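PDB 5BYP: putative uncharacterized protein from Bacteroides eggerthii DSM 20697, which is of unknown function but has a lipocalin-like beta-barrel fold, a fold that in many relatives binds small hydrophobic molecules. Local coordinates for residues Ile30-Gln35 against Ile64-Trp69. Residues are numbered along the deposited sequence; the frame is centred on the assembly and turned at random.
Sequences IFYGFQ and ISITLW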
loop_
_atom_site.group_PDB
_atom_site.type_symbol
_atom_site.label_atom_id
_atom_site.label_comp_id
_atom_site.label_asym_id
_atom_site.label_seq_id
_atom_site.Cartn_x
_atom_site.Cartn_y
_atom_site.Cartn_z
ATOM N N ILE A 30 5.781 -1.540 8.274
ATOM C CA ILE A 30 4.673 -1.335 7.329
ATOM C C ILE A 30 3.617 -2.472 7.353
ATOM O O ILE A 30 3.953 -3.661 7.332
ATOM C CB ILE A 30 5.256 -1.135 5.899
ATOM C CG1 ILE A 30 6.112 0.170 5.841
ATOM C CG2 ILE A 30 4.162 -1.172 4.801
ATOM C CD1 ILE A 30 6.717 0.560 4.469
ATOM N N PHE A 31 2.322 -2.063 7.356
ATOM C CA PHE A 31 1.157 -2.951 7.321
ATOM C C PHE A 31 0.115 -2.411 6.338
ATOM O O PHE A 31 -0.068 -1.193 6.246
ATOM C CB PHE A 31 0.537 -3.091 8.721
ATOM C CG PHE A 31 1.449 -3.687 9.765
ATOM C CD1 PHE A 31 2.372 -2.895 10.442
ATOM C CD2 PHE A 31 1.347 -5.029 10.117
ATOM C CE1 PHE A 31 3.215 -3.448 11.407
ATOM C CE2 PHE A 31 2.158 -5.566 11.115
ATOM C CZ PHE A 31 3.100 -4.776 11.738
ATOM N N TYR A 32 -0.556 -3.317 5.592
ATOM C CA TYR A 32 -1.679 -3.003 4.681
ATOM C C TYR A 32 -2.908 -3.700 5.194
ATOM O O TYR A 32 -2.814 -4.839 5.616
ATOM C CB TYR A 32 -1.380 -3.450 3.233
ATOM C CG TYR A 32 -0.529 -2.512 2.385
ATOM C CD1 TYR A 32 0.475 -1.734 2.960
ATOM C CD2 TYR A 32 -0.617 -2.529 0.991
ATOM C CE1 TYR A 32 1.332 -0.964 2.176
ATOM C CE2 TYR A 32 0.198 -1.722 0.204
ATOM C CZ TYR A 32 1.188 -0.963 0.797
ATOM O OH TYR A 32 2.025 -0.221 0.006
ATOM N N GLY A 33 -4.036 -3.009 5.207
ATOM C CA GLY A 33 -5.310 -3.555 5.682
ATOM C C GLY A 33 -6.367 -3.521 4.603
ATOM O O GLY A 33 -6.453 -2.550 3.851
ATOM N N PHE A 34 -7.148 -4.593 4.494
ATOM C CA PHE A 34 -8.176 -4.710 3.470
ATOM C C PHE A 34 -9.497 -5.094 4.111
ATOM O O PHE A 34 -9.526 -6.015 4.913
ATOM C CB PHE A 34 -7.756 -5.754 2.417
ATOM C CG PHE A 34 -6.427 -5.481 1.743
ATOM C CD1 PHE A 34 -5.242 -5.971 2.279
ATOM C CD2 PHE A 34 -6.365 -4.758 0.553
ATOM C CE1 PHE A 34 -4.015 -5.708 1.659
ATOM C CE2 PHE A 34 -5.137 -4.519 -0.081
ATOM C CZ PHE A 34 -3.974 -5.001 0.474
ATOM N N GLN A 35 -10.568 -4.354 3.823
ATOM C CA GLN A 35 -11.896 -4.642 4.387
ATOM C C GLN A 35 -12.996 -4.230 3.438
ATOM O O GLN A 35 -13.277 -3.038 3.337
ATOM C CB GLN A 35 -12.134 -3.914 5.747
ATOM C CG GLN A 35 -11.069 -4.067 6.846
ATOM C CD GLN A 35 -11.102 -5.410 7.538
ATOM O OE1 GLN A 35 -12.172 -5.983 7.829
ATOM N NE2 GLN A 35 -9.917 -5.906 7.887
ATOM N N ILE A 64 -5.031 -5.375 -8.514
ATOM C CA ILE A 64 -5.652 -4.651 -7.415
ATOM C C ILE A 64 -5.261 -3.183 -7.577
ATOM O O ILE A 64 -4.069 -2.863 -7.741
ATOM C CB ILE A 64 -5.310 -5.232 -6.002
ATOM C CG1 ILE A 64 -6.007 -4.429 -4.902
ATOM C CG2 ILE A 64 -3.783 -5.326 -5.755
ATOM C CD1 ILE A 64 -6.224 -5.169 -3.643
ATOM N N SER A 65 -6.265 -2.303 -7.630
ATOM C CA SER A 65 -6.021 -0.881 -7.799
ATOM C C SER A 65 -6.262 -0.169 -6.509
ATOM O O SER A 65 -7.417 0.021 -6.109
ATOM C CB SER A 65 -6.898 -0.309 -8.903
ATOM O OG SER A 65 -6.389 -0.651 -10.180
ATOM N N ILE A 66 -5.178 0.208 -5.821
ATOM C CA ILE A 66 -5.305 0.903 -4.548
ATOM C C ILE A 66 -5.279 2.419 -4.779
ATOM O O ILE A 66 -4.330 2.955 -5.367
ATOM C CB ILE A 66 -4.243 0.470 -3.512
ATOM C CG1 ILE A 66 -4.061 -1.089 -3.463
ATOM C CG2 ILE A 66 -4.613 1.048 -2.150
ATOM C CD1 ILE A 66 -2.986 -1.590 -2.501
ATOM N N THR A 67 -6.338 3.098 -4.319
ATOM C CA THR A 67 -6.493 4.554 -4.407
ATOM C C THR A 67 -6.595 5.113 -3.001
ATOM O O THR A 67 -7.371 4.597 -2.195
ATOM C CB THR A 67 -7.712 4.923 -5.260
ATOM O OG1 THR A 67 -7.680 4.189 -6.486
ATOM C CG2 THR A 67 -7.802 6.407 -5.546
ATOM N N LEU A 68 -5.788 6.139 -2.683
ATOM C CA LEU A 68 -5.814 6.766 -1.361
ATOM C C LEU A 68 -6.838 7.892 -1.284
ATOM O O LEU A 68 -6.934 8.713 -2.206
ATOM C CB LEU A 68 -4.449 7.317 -0.967
ATOM C CG LEU A 68 -3.337 6.332 -0.736
ATOM C CD1 LEU A 68 -2.225 6.990 0.001
ATOM C CD2 LEU A 68 -3.818 5.113 0.047
ATOM N N TRP A 69 -7.512 7.996 -0.126
ATOM C CA TRP A 69 -8.493 9.023 0.135
ATOM C C TRP A 69 -7.890 10.194 0.936
ATOM O O TRP A 69 -7.171 9.967 1.909
ATOM C CB TRP A 69 -9.682 8.430 0.877
ATOM C CG TRP A 69 -10.889 9.294 0.752
ATOM C CD1 TRP A 69 -11.305 10.234 1.643
ATOM C CD2 TRP A 69 -11.688 9.483 -0.436
ATOM N NE1 TRP A 69 -12.396 10.908 1.143
ATOM C CE2 TRP A 69 -12.634 10.485 -0.141
ATOM C CE3 TRP A 69 -11.706 8.880 -1.716
ATOM C CZ2 TRP A 69 -13.609 10.879 -1.054
ATOM C CZ3 TRP A 69 -12.676 9.266 -2.616
ATOM C CH2 TRP A 69 -13.632 10.236 -2.276
#
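Ile66 points its CD1 methyl into the barrel interior, where it meets the rings of Tyr32 and Phe34, two residues apart on the facing strand. The evidence is a pair of loose approaches: CD1 of Ile66 lies 4.2 Å from CE2 of Tyr32 and 4.4 Å from CE2 of Phe34. This one methyl is the bump, lying over the mouth of the notch between the two rings and touching a corner of each rather than being inserted between them. Of the facing strand's residues, Ile64 meets only Phe34, its CD1 standing 3.8 Å from CE2 of that ring, the closest approach of the contact. Both methyls thus share one ring carbon of Phe34, and both meet the rings obliquely.

The 10.2 Å between the CA atoms of Phe34 and Ile66, the nearest pair, is bridged from both sides: the rings span part of it, and the isoleucine's share is its CG1 branch, anti to the carbonyl carbon and extended to CD1 (chi2 178°). No hydrogen bond joins the segments, and their strands cross at 103°, nearly perpendicular, as walls of a barrel facing each other through its core rather than as neighbours in the sheet.

All four touching residues are buried. Strand 30-35 is held between strands 10-18 and 38-43. The rings of Phe39, on strand 38-43, and Tyr32 meet edge-to-face, and Phe39 also touches Ile66, so it borders both sides of the contact. Trp8, Trp12, Tyr57 and Phe39 also bring rings against Phe34. Strand 63-68 runs between strands 51-60 and 100-108, with Ile64 on Val105 and Ile66 on Phe103.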